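Local coordinates for reticulocyte binding protein (Streptococcus agalactiae COH1, PDB 3FAW) that probably hydrolyses alpha-1,6 linkages in pullulan and branched alpha-glucans, as a secreted, cell-wall-anchored pullulanase of group B Streptococcus, at residues S720-V725 against R760-G765; G774-D779 against I809-G814; K552-N557 against A713-E718. All coordinates share one frame; numbering follows the deposited sequence.

Contact 1: residues S720-V725 against R760-G765; sequences SLITEV and RNVLLG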
ATOM      1  N   SER A 720     -24.900  -6.622 -20.423  1.00 18.10           N
ATOM      2  CA  SER A 720     -26.006  -7.551 -20.169  1.00 18.29           C
ATOM      3  C   SER A 720     -25.539  -9.001 -20.014  1.00 17.57           C
ATOM      4  O   SER A 720     -24.470  -9.384 -20.495  1.00 16.35           O
ATOM      5  CB  SER A 720     -27.055  -7.438 -21.283  1.00 19.11           C
ATOM      6  OG  SER A 720     -26.473  -7.579 -22.569  1.00 20.79           O
ATOM      7  N   LEU A 721     -26.358  -9.795 -19.329  1.00 17.86           N
ATOM      8  CA  LEU A 721     -26.030 -11.184 -19.011  1.00 16.99           C
ATOM      9  C   LEU A 721     -26.642 -12.131 -20.040  1.00 17.73           C
ATOM     10  O   LEU A 721     -27.865 -12.263 -20.121  1.00 17.90           O
ATOM     11  CB  LEU A 721     -26.539 -11.531 -17.609  1.00 17.05           C
ATOM     12  CG  LEU A 721     -26.231 -12.933 -17.076  1.00 15.91           C
ATOM     13  CD1 LEU A 721     -24.724 -13.154 -16.951  1.00 17.30           C
ATOM     14  CD2 LEU A 721     -26.920 -13.148 -15.742  1.00 15.39           C
ATOM     15  N   ILE A 722     -25.791 -12.789 -20.824  1.00 16.92           N
ATOM     16  CA  ILE A 722     -26.258 -13.739 -21.834  1.00 16.79           C
ATOM     17  C   ILE A 722     -26.749 -15.027 -21.162  1.00 17.90           C
ATOM     18  O   ILE A 722     -27.848 -15.506 -21.442  1.00 18.57           O
ATOM     19  CB  ILE A 722     -25.153 -14.076 -22.857  1.00 16.64           C
ATOM     20  CG1 ILE A 722     -24.748 -12.825 -23.641  1.00 14.07           C
ATOM     21  CG2 ILE A 722     -25.632 -15.170 -23.810  1.00 17.88           C
ATOM     22  CD1 ILE A 722     -23.522 -13.015 -24.514  1.00 13.44           C
ATOM     23  N   THR A 723     -25.930 -15.572 -20.270  1.00 17.20           N
ATOM     24  CA  THR A 723     -26.291 -16.768 -19.519  1.00 17.86           C
ATOM     25  C   THR A 723     -27.151 -16.434 -18.299  1.00 17.60           C
ATOM     26  O   THR A 723     -26.682 -16.502 -17.159  1.00 17.39           O
ATOM     27  CB  THR A 723     -25.037 -17.531 -19.051  1.00 17.97           C
ATOM     28  OG1 THR A 723     -24.220 -16.661 -18.258  1.00 15.37           O
ATOM     29  CG2 THR A 723     -24.234 -18.034 -20.245  1.00 19.20           C
ATOM     30  N   GLU A 724     -28.412 -16.083 -18.536  1.00 17.50           N
ATOM     31  CA  GLU A 724     -29.372 -15.919 -17.442  1.00 18.04           C
ATOM     32  C   GLU A 724     -29.793 -17.292 -16.937  1.00 17.37           C
ATOM     33  O   GLU A 724     -29.742 -18.272 -17.681  1.00 17.76           O
ATOM     34  CB  GLU A 724     -30.601 -15.130 -17.894  1.00 19.15           C
ATOM     35  CG  GLU A 724     -30.295 -13.691 -18.272  1.00 19.17           C
ATOM     36  CD  GLU A 724     -31.541 -12.851 -18.451  1.00 20.39           C
ATOM     37  OE1 GLU A 724     -32.562 -13.385 -18.935  0.10 19.64           O
ATOM     38  OE2 GLU A 724     -31.499 -11.649 -18.109  0.10 20.15           O
ATOM     39  N   VAL A 725     -30.208 -17.359 -15.676  1.00 16.93           N
ATOM     40  CA  VAL A 725     -30.615 -18.626 -15.068  1.00 16.20           C
ATOM     41  C   VAL A 725     -31.789 -19.207 -15.844  1.00 15.68           C
ATOM     42  O   VAL A 725     -32.796 -18.532 -16.037  1.00 16.07           O
ATOM     43  CB  VAL A 725     -31.007 -18.460 -13.583  1.00 15.64           C
ATOM     44  CG1 VAL A 725     -31.403 -19.804 -12.978  1.00 13.93           C
ATOM     45  CG2 VAL A 725     -29.861 -17.849 -12.797  1.00 15.74           C
ATOM     46  N   ARG A 760     -19.714 -27.158 -22.879  1.00 17.30           N
ATOM     47  CA  ARG A 760     -21.025 -26.567 -22.591  1.00 17.03           C
ATOM     48  C   ARG A 760     -21.569 -25.817 -23.798  1.00 17.57           C
ATOM     49  O   ARG A 760     -20.846 -25.052 -24.438  1.00 19.17           O
ATOM     50  CB  ARG A 760     -20.946 -25.604 -21.403  1.00 16.98           C
ATOM     51  CG  ARG A 760     -20.474 -26.228 -20.096  1.00 17.02           C
ATOM     52  CD  ARG A 760     -21.491 -27.201 -19.511  1.00 16.82           C
ATOM     53  NE  ARG A 760     -22.701 -26.521 -19.050  1.00 16.29           N
ATOM     54  CZ  ARG A 760     -22.831 -25.905 -17.874  1.00 16.19           C
ATOM     55  NH1 ARG A 760     -21.823 -25.859 -17.013  1.00 18.95           N
ATOM     56  NH2 ARG A 760     -23.978 -25.323 -17.554  1.00 15.54           N
ATOM     57  N   ASN A 761     -22.845 -26.047 -24.099  1.00 18.26           N
ATOM     58  CA  ASN A 761     -23.566 -25.281 -25.114  1.00 18.42           C
ATOM     59  C   ASN A 761     -24.169 -24.040 -24.472  1.00 17.76           C
ATOM     60  O   ASN A 761     -24.952 -24.152 -23.528  1.00 17.70           O
ATOM     61  CB  ASN A 761     -24.672 -26.135 -25.752  1.00 18.73           C
ATOM     62  CG  ASN A 761     -25.504 -25.366 -26.777  1.00 20.11           C
ATOM     63  OD1 ASN A 761     -26.334 -24.528 -26.420  1.00 23.54           O
ATOM     64  ND2 ASN A 761     -25.306 -25.674 -28.053  1.00 18.47           N
ATOM     65  N   VAL A 762     -23.794 -22.866 -24.974  1.00 17.60           N
ATOM     66  CA  VAL A 762     -24.352 -21.595 -24.507  1.00 16.98           C
ATOM     67  C   VAL A 762     -25.436 -21.113 -25.474  1.00 17.30           C
ATOM     68  O   VAL A 762     -25.157 -20.834 -26.641  1.00 17.49           O
ATOM     69  CB  VAL A 762     -23.259 -20.512 -24.382  1.00 17.14           C
ATOM     70  CG1 VAL A 762     -23.866 -19.177 -23.970  1.00 16.77           C
ATOM     71  CG2 VAL A 762     -22.198 -20.941 -23.374  1.00 17.96           C
ATOM     72  N   LEU A 763     -26.669 -21.010 -24.979  1.00 17.35           N
ATOM     73  CA  LEU A 763     -27.808 -20.582 -25.794  1.00 17.03           C
ATOM     74  C   LEU A 763     -27.785 -19.065 -26.042  1.00 16.04           C
ATOM     75  O   LEU A 763     -27.568 -18.282 -25.120  1.00 15.50           O
ATOM     76  CB  LEU A 763     -29.117 -20.992 -25.110  1.00 16.37           C
ATOM     77  CG  LEU A 763     -30.447 -20.683 -25.803  1.00 17.65           C
ATOM     78  CD1 LEU A 763     -30.520 -21.283 -27.207  1.00 16.38           C
ATOM     79  CD2 LEU A 763     -31.591 -21.196 -24.945  1.00 19.71           C
ATOM     80  N   LEU A 764     -27.999 -18.665 -27.295  1.00 16.50           N
ATOM     81  CA  LEU A 764     -28.077 -17.248 -27.668  1.00 16.73           C
ATOM     82  C   LEU A 764     -29.521 -16.829 -27.947  1.00 17.22           C
ATOM     83  O   LEU A 764     -29.958 -15.765 -27.507  1.00 16.50           O
ATOM     84  CB  LEU A 764     -27.194 -16.958 -28.888  1.00 16.07           C
ATOM     85  CG  LEU A 764     -25.698 -17.235 -28.701  1.00 16.43           C
ATOM     86  CD1 LEU A 764     -24.906 -16.875 -29.959  1.00 14.07           C
ATOM     87  CD2 LEU A 764     -25.153 -16.486 -27.497  1.00 12.78           C
ATOM     88  N   GLY A 765     -30.256 -17.666 -28.677  1.00 17.39           N
ATOM     89  CA  GLY A 765     -31.659 -17.392 -28.984  1.00 18.78           C
ATOM     90  C   GLY A 765     -31.814 -16.168 -29.869  1.00 20.08           C
ATOM     91  O   GLY A 765     -30.833 -15.666 -30.418  1.00 19.17           O
TER
HETATM   92  O   HOH W   1     -27.331 -18.789 -22.173  1.00 22.24           O
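Ile722 and Thr723 bring the turn that follows strand 720-721 up to the end of strand 760-763, with the CA atoms of Ile722 and Leu764 7.0 Å apart. The two backbones do not pair. Thr723 sits at the centre of an inverse gamma turn, which bends the chain at this point. The contact is made by methyl groups. Ile722 CG2 lies anti to its own backbone N (CG1 at chi1 -63°) and touches Leu764 CD2 at 3.9 Å. Ile722 CG2 is also 3.9 Å from Leu763 O. Beside it, Thr723 CG2 packs on Val762 CG1, also at 3.9 Å, and the two side chains meet at an oblique angle. The hydroxyl of Thr723 plays no part here; OG1 bonds to the backbone N of Ala738 on strand 736-742. One water links the backbones, donating to Leu763 O at 3.0 Å and weakly to Ile722 O. Phe752 packs against both Val762 and Leu764, and Leu771 and Leu772 add to the apolar surroundings. Apolar packing of this kind, where the turn after one sheet's edge strand meets the end of another sheet's edge strand, fits the beta-sandwich C-terminal domain of alpha-amylase family enzymes.

Contact 2: residues G774-D779 against I809-G814; sequences GQVIVD and IVIKVG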
ATOM      1  N   GLY A 774     -20.403 -12.561 -35.972  1.00 19.11           N
ATOM      2  CA  GLY A 774     -19.208 -11.836 -35.546  1.00 18.76           C
ATOM      3  C   GLY A 774     -17.904 -12.583 -35.767  1.00 18.06           C
ATOM      4  O   GLY A 774     -17.893 -13.714 -36.250  1.00 16.89           O
ATOM      5  N   GLN A 775     -16.803 -11.929 -35.404  1.00 17.93           N
ATOM      6  CA  GLN A 775     -15.460 -12.490 -35.539  1.00 18.34           C
ATOM      7  C   GLN A 775     -14.941 -12.912 -34.170  1.00 18.04           C
ATOM      8  O   GLN A 775     -15.138 -12.199 -33.186  1.00 17.58           O
ATOM      9  CB  GLN A 775     -14.508 -11.448 -36.129  1.00 18.53           C
ATOM     10  CG  GLN A 775     -14.937 -10.880 -37.483  1.00 19.20           C
ATOM     11  CD  GLN A 775     -14.231  -9.571 -37.835  1.00 22.62           C
ATOM     12  OE1 GLN A 775     -13.962  -8.737 -36.966  0.50 24.24           O
ATOM     13  NE2 GLN A 775     -13.944  -9.381 -39.119  0.50 23.78           N
ATOM     14  N   VAL A 776     -14.269 -14.059 -34.115  1.00 17.68           N
ATOM     15  CA  VAL A 776     -13.624 -14.523 -32.884  1.00 17.84           C
ATOM     16  C   VAL A 776     -12.251 -13.869 -32.738  1.00 18.11           C
ATOM     17  O   VAL A 776     -11.376 -14.079 -33.580  1.00 18.59           O
ATOM     18  CB  VAL A 776     -13.443 -16.057 -32.876  1.00 17.19           C
ATOM     19  CG1 VAL A 776     -12.820 -16.516 -31.550  1.00 16.21           C
ATOM     20  CG2 VAL A 776     -14.777 -16.750 -33.115  1.00 16.74           C
ATOM     21  N   ILE A 777     -12.068 -13.078 -31.677  1.00 17.21           N
ATOM     22  CA  ILE A 777     -10.774 -12.424 -31.413  1.00 15.88           C
ATOM     23  C   ILE A 777     -10.013 -13.011 -30.208  1.00 15.88           C
ATOM     24  O   ILE A 777      -8.807 -12.789 -30.062  1.00 14.13           O
ATOM     25  CB  ILE A 777     -10.916 -10.886 -31.288  1.00 16.33           C
ATOM     26  CG1 ILE A 777     -11.786 -10.493 -30.092  1.00 14.74           C
ATOM     27  CG2 ILE A 777     -11.491 -10.313 -32.583  1.00 14.83           C
ATOM     28  CD1 ILE A 777     -11.688  -9.027 -29.749  1.00 16.15           C
ATOM     29  N   VAL A 778     -10.718 -13.756 -29.357  1.00 14.71           N
ATOM     30  CA  VAL A 778     -10.078 -14.552 -28.307  1.00 15.41           C
ATOM     31  C   VAL A 778     -10.594 -15.984 -28.391  1.00 15.36           C
ATOM     32  O   VAL A 778     -11.804 -16.209 -28.458  1.00 15.59           O
ATOM     33  CB  VAL A 778     -10.353 -13.987 -26.886  1.00 14.38           C
ATOM     34  CG1 VAL A 778      -9.715 -14.869 -25.812  1.00 13.73           C
ATOM     35  CG2 VAL A 778      -9.849 -12.565 -26.770  1.00 14.87           C
ATOM     36  N   ASP A 779      -9.677 -16.947 -28.401  1.00 15.85           N
ATOM     37  CA  ASP A 779     -10.054 -18.362 -28.376  1.00 16.23           C
ATOM     38  C   ASP A 779      -9.218 -19.104 -27.327  1.00 16.55           C
ATOM     39  O   ASP A 779      -8.656 -18.471 -26.433  1.00 17.05           O
ATOM     40  CB  ASP A 779      -9.966 -18.979 -29.789  1.00 16.11           C
ATOM     41  CG  ASP A 779      -8.543 -19.253 -30.248  1.00 17.48           C
ATOM     42  OD1 ASP A 779      -7.580 -18.875 -29.554  1.00 17.60           O
ATOM     43  OD2 ASP A 779      -8.392 -19.865 -31.328  1.00 20.55           O
ATOM     44  N   ILE A 809     -13.878 -17.579 -24.861  1.00 13.77           N
ATOM     45  CA  ILE A 809     -14.109 -17.089 -26.220  1.00 14.06           C
ATOM     46  C   ILE A 809     -14.629 -15.650 -26.200  1.00 14.80           C
ATOM     47  O   ILE A 809     -15.566 -15.337 -25.470  1.00 16.37           O
ATOM     48  CB  ILE A 809     -15.129 -17.966 -26.992  1.00 13.98           C
ATOM     49  CG1 ILE A 809     -14.760 -19.454 -26.920  1.00 13.52           C
ATOM     50  CG2 ILE A 809     -15.199 -17.533 -28.450  1.00 12.91           C
ATOM     51  CD1 ILE A 809     -13.481 -19.809 -27.640  1.00 10.94           C
ATOM     52  N   VAL A 810     -14.021 -14.778 -27.001  1.00 14.73           N
ATOM     53  CA  VAL A 810     -14.541 -13.420 -27.181  1.00 15.31           C
ATOM     54  C   VAL A 810     -14.870 -13.187 -28.653  1.00 15.86           C
ATOM     55  O   VAL A 810     -14.030 -13.415 -29.529  1.00 15.70           O
ATOM     56  CB  VAL A 810     -13.566 -12.325 -26.689  1.00 14.23           C
ATOM     57  CG1 VAL A 810     -14.157 -10.938 -26.940  1.00 13.61           C
ATOM     58  CG2 VAL A 810     -13.255 -12.503 -25.209  1.00 14.24           C
ATOM     59  N   ILE A 811     -16.103 -12.747 -28.907  1.00 16.94           N
ATOM     60  CA  ILE A 811     -16.564 -12.420 -30.256  1.00 18.12           C
ATOM     61  C   ILE A 811     -16.808 -10.915 -30.376  1.00 17.66           C
ATOM     62  O   ILE A 811     -17.303 -10.285 -29.443  1.00 16.01           O
ATOM     63  CB  ILE A 811     -17.870 -13.172 -30.614  1.00 18.73           C
ATOM     64  CG1 ILE A 811     -17.699 -14.681 -30.414  1.00 19.37           C
ATOM     65  CG2 ILE A 811     -18.266 -12.891 -32.054  1.00 21.77           C
ATOM     66  CD1 ILE A 811     -18.934 -15.501 -30.770  1.00 18.87           C
ATOM     67  N   LYS A 812     -16.450 -10.354 -31.531  1.00 17.92           N
ATOM     68  CA  LYS A 812     -16.716  -8.951 -31.853  1.00 17.82           C
ATOM     69  C   LYS A 812     -17.631  -8.856 -33.074  1.00 18.18           C
ATOM     70  O   LYS A 812     -17.391  -9.515 -34.092  1.00 16.57           O
ATOM     71  CB  LYS A 812     -15.405  -8.216 -32.153  1.00 17.42           C
ATOM     72  CG  LYS A 812     -15.565  -6.747 -32.545  1.00 17.30           C
ATOM     73  CD  LYS A 812     -14.339  -6.230 -33.275  1.00 19.03           C
ATOM     74  CE  LYS A 812     -14.520  -4.788 -33.720  1.00 19.41           C
ATOM     75  NZ  LYS A 812     -13.349  -4.298 -34.502  1.00 19.38           N
ATOM     76  N   VAL A 813     -18.667  -8.026 -32.967  1.00 19.21           N
ATOM     77  CA  VAL A 813     -19.517  -7.678 -34.109  1.00 19.55           C
ATOM     78  C   VAL A 813     -19.337  -6.195 -34.429  1.00 20.57           C
ATOM     79  O   VAL A 813     -19.780  -5.331 -33.667  1.00 21.90           O
ATOM     80  CB  VAL A 813     -21.000  -7.979 -33.828  1.00 19.15           C
ATOM     81  CG1 VAL A 813     -21.869  -7.573 -35.022  1.00 18.01           C
ATOM     82  CG2 VAL A 813     -21.188  -9.459 -33.506  1.00 19.72           C
ATOM     83  N   GLY A 814     -18.670  -5.911 -35.545  1.00 21.59           N
ATOM     84  CA  GLY A 814     -18.467  -4.536 -36.006  1.00 22.63           C
ATOM     85  C   GLY A 814     -19.715  -3.963 -36.654  1.00 23.70           C
ATOM     86  O   GLY A 814     -20.324  -3.025 -36.131  1.00 25.76           O
TER
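Gln775 and Lys812 form an antiparallel hydrogen-bonded pair in which each backbone N-H and C=O is used. Gln775 N donates to Lys812 O at 2.8 Å, and Lys812 N returns a bond to Gln775 O at 2.8 Å. The second is nearly straight, 169° at the hydrogen. Gln775 O also takes a CA-H contact from Ile811. Val776 and Ile811 make the next, non-hydrogen-bonded pair. Val776 instead bonds through its backbone to Ile788, and Ile811 to Ala750 on strand 748-754.

The register then shifts. Ile777 and Val778 both face Val810, and Val810 O accepts from both: Ile777 N at 2.9 Å and, weakly, Val778 N at 3.3 Å. Val810 N donates to Val778 O at 3.0 Å. Across this pair Val778 CB and Val810 CB are 3.6 Å apart. Ile777 CG1, between the backbone N and the carbonyl carbon (chi1 64°), lies 4.0 Å from Val810 CG1. Leu700 of helix 685-703 packs on Ile777 and Val778. The carboxylate of Asp779 is held by backbone N-H groups of Asp781, Gln782 and Arg792. Two residues, Ile777 and Val778, opposite the single Val810 make a classic beta bulge, here at the edge strand of the five-stranded antiparallel sheet of the C-terminal domain.

Contact 3: residues K552-N557 against A713-E718; sequences KAQPGN and AEIDRE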
ATOM      1  N   LYS A 552     -19.605  -6.145 -13.594  1.00 12.47           N
ATOM      2  CA  LYS A 552     -20.077  -4.750 -13.761  1.00 11.56           C
ATOM      3  C   LYS A 552     -19.490  -3.750 -12.746  1.00 11.59           C
ATOM      4  O   LYS A 552     -19.871  -2.576 -12.742  1.00 11.07           O
ATOM      5  CB  LYS A 552     -21.614  -4.688 -13.684  1.00 11.97           C
ATOM      6  CG  LYS A 552     -22.339  -5.298 -14.880  1.00 11.28           C
ATOM      7  CD  LYS A 552     -23.809  -4.894 -14.946  1.00  8.05           C
ATOM      8  CE  LYS A 552     -24.623  -5.427 -13.769  1.00  8.06           C
ATOM      9  NZ  LYS A 552     -26.046  -4.978 -13.846  1.00 10.29           N
ATOM     10  N   ALA A 553     -18.563  -4.210 -11.901  1.00 11.63           N
ATOM     11  CA  ALA A 553     -17.969  -3.395 -10.836  1.00 10.78           C
ATOM     12  C   ALA A 553     -19.002  -3.055  -9.763  1.00 10.79           C
ATOM     13  O   ALA A 553     -19.051  -1.931  -9.260  1.00 10.96           O
ATOM     14  CB  ALA A 553     -17.330  -2.117 -11.404  1.00 11.38           C
ATOM     15  N   GLN A 554     -19.826  -4.040  -9.424  1.00  9.81           N
ATOM     16  CA  GLN A 554     -20.826  -3.902  -8.378  1.00 11.08           C
ATOM     17  C   GLN A 554     -20.686  -5.058  -7.385  1.00 11.54           C
ATOM     18  O   GLN A 554     -21.529  -5.954  -7.346  1.00 12.80           O
ATOM     19  CB  GLN A 554     -22.224  -3.866  -8.993  1.00 12.01           C
ATOM     20  CG  GLN A 554     -22.432  -2.671  -9.919  1.00 11.15           C
ATOM     21  CD  GLN A 554     -23.686  -2.769 -10.753  1.00 10.46           C
ATOM     22  OE1 GLN A 554     -24.620  -3.611 -10.332  1.00 14.02           O
ATOM     23  NE2 GLN A 554     -23.810  -2.096 -11.775  1.00  5.41           N
ATOM     24  N   PRO A 555     -19.603  -5.047  -6.585  1.00 11.38           N
ATOM     25  CA  PRO A 555     -19.382  -6.102  -5.593  1.00 11.03           C
ATOM     26  C   PRO A 555     -20.504  -6.220  -4.569  1.00  9.94           C
ATOM     27  O   PRO A 555     -21.162  -5.237  -4.258  1.00 10.13           O
ATOM     28  CB  PRO A 555     -18.075  -5.676  -4.907  1.00 10.27           C
ATOM     29  CG  PRO A 555     -17.943  -4.222  -5.202  1.00 10.22           C
ATOM     30  CD  PRO A 555     -18.515  -4.052  -6.562  1.00 11.36           C
ATOM     31  N   GLY A 556     -20.698  -7.427  -4.052  1.00 11.90           N
ATOM     32  CA  GLY A 556     -21.770  -7.711  -3.105  1.00 12.38           C
ATOM     33  C   GLY A 556     -21.484  -7.347  -1.659  1.00 13.02           C
ATOM     34  O   GLY A 556     -22.400  -7.366  -0.835  1.00 13.64           O
ATOM     35  N   ASN A 557     -20.230  -7.017  -1.339  1.00 12.00           N
ATOM     36  CA  ASN A 557     -19.844  -6.723   0.050  1.00 12.30           C
ATOM     37  C   ASN A 557     -19.655  -5.230   0.375  1.00 12.78           C
ATOM     38  O   ASN A 557     -19.419  -4.878   1.528  1.00 11.70           O
ATOM     39  CB  ASN A 557     -18.602  -7.527   0.462  1.00 12.40           C
ATOM     40  CG  ASN A 557     -17.359  -7.142  -0.314  1.00 11.72           C
ATOM     41  OD1 ASN A 557     -17.436  -6.556  -1.396  1.00 10.83           O
ATOM     42  ND2 ASN A 557     -16.200  -7.475   0.238  1.00 12.36           N
ATOM     43  N   ALA A 713     -24.661   3.925 -14.415  1.00 15.37           N
ATOM     44  CA  ALA A 713     -25.867   4.125 -15.222  1.00 17.03           C
ATOM     45  C   ALA A 713     -25.754   3.473 -16.596  1.00 17.73           C
ATOM     46  O   ALA A 713     -26.652   2.738 -17.011  1.00 17.09           O
ATOM     47  CB  ALA A 713     -26.165   5.618 -15.367  1.00 17.75           C
ATOM     48  N   GLU A 714     -24.646   3.724 -17.290  1.00 19.52           N
ATOM     49  CA  GLU A 714     -24.448   3.170 -18.633  1.00 20.37           C
ATOM     50  C   GLU A 714     -24.005   1.706 -18.603  1.00 20.00           C
ATOM     51  O   GLU A 714     -24.271   0.961 -19.549  1.00 20.15           O
ATOM     52  CB  GLU A 714     -23.490   4.040 -19.466  1.00 21.22           C
ATOM     53  CG  GLU A 714     -22.015   3.970 -19.103  1.00 20.69           C
ATOM     54  CD  GLU A 714     -21.189   5.063 -19.789  1.00 23.58           C
ATOM     55  OE1 GLU A 714     -21.736   5.797 -20.648  1.00 27.07           O
ATOM     56  OE2 GLU A 714     -19.987   5.190 -19.468  1.00 22.16           O
ATOM     57  N   ILE A 715     -23.344   1.293 -17.522  1.00 18.06           N
ATOM     58  CA  ILE A 715     -22.971  -0.108 -17.340  1.00 16.37           C
ATOM     59  C   ILE A 715     -24.210  -1.011 -17.250  1.00 15.69           C
ATOM     60  O   ILE A 715     -24.283  -2.033 -17.935  1.00 14.59           O
ATOM     61  CB  ILE A 715     -22.041  -0.304 -16.107  1.00 16.02           C
ATOM     62  CG1 ILE A 715     -20.624   0.173 -16.440  1.00 14.88           C
ATOM     63  CG2 ILE A 715     -21.990  -1.764 -15.692  1.00 15.34           C
ATOM     64  CD1 ILE A 715     -19.734   0.369 -15.232  1.00 13.99           C
ATOM     65  N   ASP A 716     -25.183  -0.632 -16.423  1.00 15.40           N
ATOM     66  CA  ASP A 716     -26.428  -1.412 -16.294  1.00 17.08           C
ATOM     67  C   ASP A 716     -27.246  -1.447 -17.590  1.00 18.12           C
ATOM     68  O   ASP A 716     -27.964  -2.419 -17.849  1.00 18.88           O
ATOM     69  CB  ASP A 716     -27.307  -0.870 -15.159  1.00 16.57           C
ATOM     70  CG  ASP A 716     -26.755  -1.186 -13.780  1.00 16.67           C
ATOM     71  OD1 ASP A 716     -26.021  -2.180 -13.624  1.00 14.93           O
ATOM     72  OD2 ASP A 716     -27.069  -0.435 -12.836  1.00 22.23           O
ATOM     73  N   ARG A 717     -27.136  -0.389 -18.391  1.00 17.90           N
ATOM     74  CA  ARG A 717     -27.881  -0.272 -19.647  1.00 18.83           C
ATOM     75  C   ARG A 717     -27.188  -0.908 -20.844  1.00 17.86           C
ATOM     76  O   ARG A 717     -27.848  -1.231 -21.831  1.00 17.78           O
ATOM     77  CB  ARG A 717     -28.128   1.201 -19.973  1.00 19.29           C
ATOM     78  CG  ARG A 717     -29.145   1.864 -19.077  1.00 22.72           C
ATOM     79  CD  ARG A 717     -29.021   3.362 -19.156  1.00 24.54           C
ATOM     80  NE  ARG A 717     -30.115   4.033 -18.462  0.80 25.76           N
ATOM     81  CZ  ARG A 717     -30.110   5.314 -18.103  0.80 24.79           C
ATOM     82  NH1 ARG A 717     -29.056   6.085 -18.364  1.00 22.65           N
ATOM     83  NH2 ARG A 717     -31.164   5.828 -17.477  1.00 25.25           N
ATOM     84  N   GLU A 718     -25.866  -1.057 -20.774  1.00 18.14           N
ATOM     85  CA  GLU A 718     -25.078  -1.490 -21.935  1.00 18.23           C
ATOM     86  C   GLU A 718     -24.307  -2.794 -21.736  1.00 17.89           C
ATOM     87  O   GLU A 718     -23.788  -3.350 -22.707  1.00 17.41           O
ATOM     88  CB  GLU A 718     -24.118  -0.375 -22.356  1.00 18.96           C
ATOM     89  CG  GLU A 718     -24.833   0.906 -22.788  1.00 20.97           C
ATOM     90  CD  GLU A 718     -23.946   2.142 -22.764  1.00 22.18           C
ATOM     91  OE1 GLU A 718     -22.711   2.007 -22.620  1.00 22.85           O
ATOM     92  OE2 GLU A 718     -24.498   3.259 -22.886  1.00 26.39           O
TER
HETATM   93  O   HOH W   2     -26.962  -5.351 -16.654  1.00 16.16           O
HETATM   94  O   HOH W   3     -27.055  -2.666 -10.991  1.00 25.65           O
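A Schellman motif ends helix 544-551, and the residues around it meet helix 712-718, where Lys552 and Gln554 both reach for Asp716. Lys552 NZ forms a salt bridge with Asp716 OD1 at 2.8 Å. Gln554 NE2 donates to the same oxygen, Asp716 OD1, at 2.9 Å, with an angle of 169° at the hydrogen. The lysine comes from the anti side and the amide from the syn side, on opposite faces of the carboxylate plane. The amide and carboxylate planes stand 89° apart. OD1 lies in the plane of the Gln554 amide.

The lysine chain also makes an apolar contact. Lys552 CB lies 3.6 Å from Ile715 CG2, and its CG and CD pass the same methyl. The bend at chi3 (-65°) brings CE to the carboxylate, near Asp716 OD1. Ile715 packs further on Pro563 and Gln612. A water accepts from Lys552 NZ at 3.0 Å and donates weakly to Asp716 O. The other carboxylate oxygen, OD2, forms a salt bridge with Lys712.

Lys552 NZ and Gln554 NE2 thus hold OD1 from opposite faces, and with Lys712 on OD2 they should limit rotation of the carboxylate. Two lysines for one negative charge probably keep Asp716 ionised.

In the fold
Contacts 1 and 2 both reach the five-stranded antiparallel sheet of the C-terminal domain, at its two edges: strand 720-721 bounds one side and strand 775-778 the other. Their centres are 16 Å apart and they do not touch, with nearest atoms about 6 Å apart. Contact 3 joins the loop between helix 544-551 and barrel strand 566-568 to helix 712-718. That helix leads straight into strand 720-721, which ties contact 3 to contact 1 along the chain; their centres lie 19 Å apart. Contacts 2 and 3 are 23 Å apart between centres. A bound calcium ion lies about 11 Å from the Gln554 side chain, and one about 14 Å from that of Val778.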